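Local coordinates for cytochrome P450 RhF (Acinetobacter radioresistens, PDB 6RO8), which is the heme domain of a larger P450 and probably catalyses monooxygenation, with heme b as its cofactor, at residues 31-43 with 412-424. Sequence-based numbering, arbitrary orientation.
Sequences FDMFAVPYQQDPA and FTYLANTSFRGPE. With HIS (histidine), chain C.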
# COMPACT_ATOMS: atom_id res chain seq x y z
N PHE A 31 12.54 19.20 -4.03
CA PHE A 31 12.05 17.92 -4.52
C PHE A 31 10.56 17.80 -4.25
O PHE A 31 10.12 17.80 -3.10
CB PHE A 31 12.82 16.76 -3.89
CG PHE A 31 12.55 15.45 -4.57
CD1 PHE A 31 11.44 14.70 -4.24
CD2 PHE A 31 13.39 14.98 -5.58
CE1 PHE A 31 11.17 13.50 -4.88
CE2 PHE A 31 13.11 13.77 -6.23
CZ PHE A 31 11.99 13.04 -5.89
N ASP A 32 9.79 17.70 -5.34
CA ASP A 32 8.34 17.59 -5.28
C ASP A 32 7.90 16.22 -5.78
O ASP A 32 8.07 15.90 -6.97
CB ASP A 32 7.68 18.70 -6.10
CG ASP A 32 6.19 18.79 -5.86
OD1 ASP A 32 5.63 17.93 -5.17
OD2 ASP A 32 5.58 19.75 -6.37
N MET A 33 7.30 15.43 -4.89
CA MET A 33 6.82 14.11 -5.29
C MET A 33 5.68 14.18 -6.31
O MET A 33 5.44 13.20 -7.02
CB MET A 33 6.40 13.31 -4.06
CG MET A 33 7.59 12.81 -3.31
SD MET A 33 7.13 11.99 -1.77
CE MET A 33 8.63 11.13 -1.31
N PHE A 34 4.99 15.31 -6.44
CA PHE A 34 3.94 15.42 -7.43
C PHE A 34 4.45 15.93 -8.77
O PHE A 34 3.66 16.05 -9.72
CB PHE A 34 2.80 16.29 -6.89
CG PHE A 34 2.14 15.69 -5.68
CD1 PHE A 34 1.14 14.75 -5.82
CD2 PHE A 34 2.53 16.07 -4.40
CE1 PHE A 34 0.54 14.18 -4.70
CE2 PHE A 34 1.93 15.50 -3.27
CZ PHE A 34 0.94 14.55 -3.42
N ALA A 35 5.74 16.20 -8.89
CA ALA A 35 6.29 16.58 -10.18
C ALA A 35 6.46 15.34 -11.06
O ALA A 35 6.35 14.20 -10.60
CB ALA A 35 7.61 17.31 -9.99
N VAL A 36 6.75 15.58 -12.34
CA VAL A 36 6.72 14.50 -13.32
C VAL A 36 7.71 13.36 -13.01
O VAL A 36 7.32 12.21 -13.15
CB VAL A 36 6.96 15.08 -14.75
CG1 VAL A 36 7.11 13.95 -15.76
CG2 VAL A 36 5.82 16.01 -15.14
N PRO A 37 8.96 13.66 -12.65
CA PRO A 37 9.92 12.53 -12.50
C PRO A 37 9.49 11.52 -11.46
O PRO A 37 9.43 10.33 -11.78
CB PRO A 37 11.23 13.23 -12.14
CG PRO A 37 11.04 14.64 -12.59
CD PRO A 37 9.61 14.95 -12.40
N TYR A 38 9.19 11.96 -10.23
CA TYR A 38 8.70 11.03 -9.21
C TYR A 38 7.50 10.24 -9.73
O TYR A 38 7.49 9.01 -9.67
CB TYR A 38 8.32 11.79 -7.94
CG TYR A 38 8.09 10.88 -6.73
CD1 TYR A 38 9.17 10.36 -6.01
CD2 TYR A 38 6.79 10.53 -6.33
CE1 TYR A 38 8.97 9.55 -4.91
CE2 TYR A 38 6.59 9.69 -5.24
CZ TYR A 38 7.68 9.22 -4.53
OH TYR A 38 7.48 8.41 -3.44
N GLN A 39 6.50 10.95 -10.25
CA GLN A 39 5.28 10.33 -10.75
C GLN A 39 5.53 9.39 -11.93
O GLN A 39 4.76 8.45 -12.13
CB GLN A 39 4.27 11.41 -11.13
CG GLN A 39 3.66 12.10 -9.93
CD GLN A 39 2.94 11.11 -8.99
OE1 GLN A 39 2.07 10.33 -9.42
NE2 GLN A 39 3.32 11.14 -7.72
N GLN A 40 6.60 9.61 -12.71
CA GLN A 40 6.92 8.66 -13.76
C GLN A 40 7.60 7.41 -13.21
O GLN A 40 7.31 6.29 -13.67
CB GLN A 40 7.83 9.32 -14.80
CG GLN A 40 7.11 9.93 -15.96
CD GLN A 40 8.08 10.54 -16.94
OE1 GLN A 40 9.29 10.39 -16.79
NE2 GLN A 40 7.57 11.24 -17.95
N ASP A 41 8.49 7.58 -12.24
CA ASP A 41 9.36 6.53 -11.72
C ASP A 41 9.98 6.99 -10.40
O ASP A 41 11.00 7.69 -10.43
CB ASP A 41 10.45 6.19 -12.73
CG ASP A 41 11.21 4.91 -12.39
OD1 ASP A 41 11.36 4.56 -11.19
OD2 ASP A 41 11.69 4.25 -13.35
N PRO A 42 9.41 6.63 -9.25
CA PRO A 42 9.95 7.16 -7.97
C PRO A 42 11.40 6.76 -7.71
O PRO A 42 12.19 7.61 -7.29
CB PRO A 42 9.02 6.59 -6.90
CG PRO A 42 7.96 5.83 -7.61
CD PRO A 42 8.27 5.73 -9.07
N ALA A 43 11.77 5.49 -7.94
CA ALA A 43 13.15 5.09 -7.70
C ALA A 43 14.10 5.77 -8.66
O ALA A 43 15.22 6.13 -8.27
CB ALA A 43 13.30 3.58 -7.82
N PHE A 412 -0.00 4.72 -19.72
CA PHE A 412 -0.31 4.35 -18.34
C PHE A 412 -0.42 5.61 -17.49
O PHE A 412 0.46 6.48 -17.55
CB PHE A 412 0.75 3.42 -17.76
CG PHE A 412 0.76 2.07 -18.40
CD1 PHE A 412 -0.15 1.10 -18.01
CD2 PHE A 412 1.67 1.77 -19.40
CE1 PHE A 412 -0.16 -0.14 -18.59
CE2 PHE A 412 1.66 0.54 -19.99
CZ PHE A 412 0.76 -0.43 -19.58
N THR A 413 -1.48 5.70 -16.71
CA THR A 413 -1.69 6.82 -15.82
C THR A 413 -1.66 6.34 -14.37
O THR A 413 -1.97 5.18 -14.08
CB THR A 413 -3.01 7.55 -16.17
OG1 THR A 413 -4.14 6.74 -15.82
CG2 THR A 413 -3.06 7.84 -17.65
N TYR A 414 -1.25 7.23 -13.46
CA TYR A 414 -1.15 6.93 -12.04
C TYR A 414 -1.83 8.02 -11.24
O TYR A 414 -1.58 9.21 -11.46
CB TYR A 414 0.31 6.77 -11.58
CG TYR A 414 1.04 5.69 -12.36
CD1 TYR A 414 1.63 5.99 -13.59
CD2 TYR A 414 1.08 4.38 -11.91
CE1 TYR A 414 2.27 5.02 -14.33
CE2 TYR A 414 1.72 3.40 -12.65
CZ TYR A 414 2.31 3.73 -13.87
OH TYR A 414 2.95 2.77 -14.63
N LEU A 415 -2.70 7.61 -10.32
CA LEU A 415 -3.25 8.53 -9.33
C LEU A 415 -2.13 9.25 -8.59
O LEU A 415 -1.29 8.62 -7.94
CB LEU A 415 -4.13 7.77 -8.34
CG LEU A 415 -5.00 8.67 -7.46
CD1 LEU A 415 -6.12 9.34 -8.29
CD2 LEU A 415 -5.56 7.89 -6.28
N ALA A 416 -2.10 10.57 -8.70
CA ALA A 416 -0.97 11.33 -8.17
C ALA A 416 -1.04 11.34 -6.65
O ALA A 416 -1.95 11.92 -6.07
CB ALA A 416 -0.96 12.74 -8.74
N ASN A 417 -0.08 10.68 -6.02
CA ASN A 417 0.02 10.66 -4.57
C ASN A 417 1.47 10.30 -4.25
O ASN A 417 2.28 10.07 -5.15
CB ASN A 417 -1.00 9.69 -3.95
CG ASN A 417 -0.60 8.23 -4.11
OD1 ASN A 417 -0.10 7.61 -3.16
ND2 ASN A 417 -0.80 7.69 -5.29
N THR A 418 1.82 10.28 -2.97
CA THR A 418 3.21 10.10 -2.59
C THR A 418 3.60 8.67 -2.31
O THR A 418 4.78 8.34 -2.43
CB THR A 418 3.54 10.93 -1.33
OG1 THR A 418 2.83 10.38 -0.20
CG2 THR A 418 3.20 12.38 -1.54
N SER A 419 2.65 7.81 -1.95
CA SER A 419 2.95 6.56 -1.27
C SER A 419 2.47 5.32 -2.01
O SER A 419 3.12 4.27 -1.91
CB SER A 419 2.32 6.58 0.13
OG SER A 419 3.06 7.48 0.94
N PHE A 420 1.38 5.40 -2.75
CA PHE A 420 0.83 4.24 -3.43
C PHE A 420 1.01 4.40 -4.94
O PHE A 420 1.04 5.52 -5.46
CB PHE A 420 -0.64 4.03 -3.05
CG PHE A 420 -0.85 3.90 -1.58
CD1 PHE A 420 -0.71 2.67 -0.95
CD2 PHE A 420 -1.19 4.99 -0.81
CE1 PHE A 420 -0.92 2.54 0.41
CE2 PHE A 420 -1.40 4.86 0.55
CZ PHE A 420 -1.25 3.64 1.16
N ARG A 421 1.16 3.27 -5.63
CA ARG A 421 1.53 3.29 -7.04
C ARG A 421 1.00 2.05 -7.76
O ARG A 421 1.34 0.91 -7.40
CB ARG A 421 3.04 3.39 -7.22
CG ARG A 421 3.42 3.63 -8.66
CD ARG A 421 4.88 3.99 -8.86
NE ARG A 421 5.17 4.14 -10.28
CZ ARG A 421 4.88 5.22 -11.00
NH1 ARG A 421 4.32 6.28 -10.43
NH2 ARG A 421 5.18 5.27 -12.30
N GLY A 422 0.18 2.28 -8.77
CA GLY A 422 -0.24 1.26 -9.69
C GLY A 422 -0.96 1.92 -10.85
O GLY A 422 -1.52 3.01 -10.71
N PRO A 423 -0.96 1.27 -12.01
CA PRO A 423 -1.60 1.87 -13.18
C PRO A 423 -3.12 1.78 -13.06
O PRO A 423 -3.66 0.80 -12.55
CB PRO A 423 -1.07 1.02 -14.34
CG PRO A 423 -0.86 -0.36 -13.70
CD PRO A 423 -0.49 -0.11 -12.25
N GLU A 424 -3.81 2.82 -13.55
CA GLU A 424 -5.27 2.84 -13.45
C GLU A 424 -5.91 1.82 -14.39
O GLU A 424 -6.95 1.23 -14.06
CB GLU A 424 -5.79 4.24 -13.75
CG GLU A 424 -4.99 5.29 -13.06
CD GLU A 424 -5.79 6.50 -12.70
OE1 GLU A 424 -5.53 7.57 -13.31
OE2 GLU A 424 -6.66 6.39 -11.82
N HIS C . -2.85 1.75 3.61
CA HIS C . -1.61 1.01 3.39
C HIS C . -1.88 -0.32 2.68
O HIS C . -0.95 -1.13 2.52
CB HIS C . -0.89 0.76 4.71
CG HIS C . -1.81 0.40 5.84
ND1 HIS C . -1.61 -0.71 6.63
CD2 HIS C . -2.92 1.01 6.31
CE1 HIS C . -2.56 -0.77 7.54
NE2 HIS C . -3.38 0.25 7.37
OXT HIS C . -3.01 -0.60 2.27
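In this cytochrome P450 heme domain, the C-terminal loop between strands 406-407 and 427-429 brings Phe420 to the pocket that holds a free histidine, consistent with the substrate-side loop of P450s, and the type I turn Asp32 to Ala35 and the short helix 36-40 that follows it pack against the loop. Tyr38, Gln39 and Arg421 carry the polar part of the joint. Tyr38 OH donates to Thr418 O at 2.9 Å, within the carbonyl plane; CG anti to the backbone N (chi1 -167°) sends the ring to the loop, where Met33 CG and Pro42 CB lie on its two faces. The side chain of Gln39, bent at chi2 (-58°), uses both amide hydrogens: NE2 reaches Asn417 O at 3.0 Å across the contact and Met33 O at 3.0 Å within its own segment; both acceptors lie close to the amide plane, and together they fix its rotation about the last torsion. Arg421 runs extended to the C-terminal end of helix 36-40, where NH1 gives a 2.8 Å bond to Gln39 O from above the carbonyl plane, and NH2 adds a weak one. Its guanidinium is sandwiched between the Tyr414 ring and Pro42 CD. Beside this polar patch, the Phe34 ring meets Ala416 O at its edge, while its CZ touches Thr418 CG2 at 3.7 Å; Met33 SD reaches Thr418 CB, and Phe342 of strand 340-343 touches both Met33 and Thr418. Asn417 OD1 braces the loop, accepting from Ser419 N and Phe420 N. Beyond that brace, Phe420 CE1 comes within 3.4 Å of CA of the bound histidine, which meets the ring at its edge.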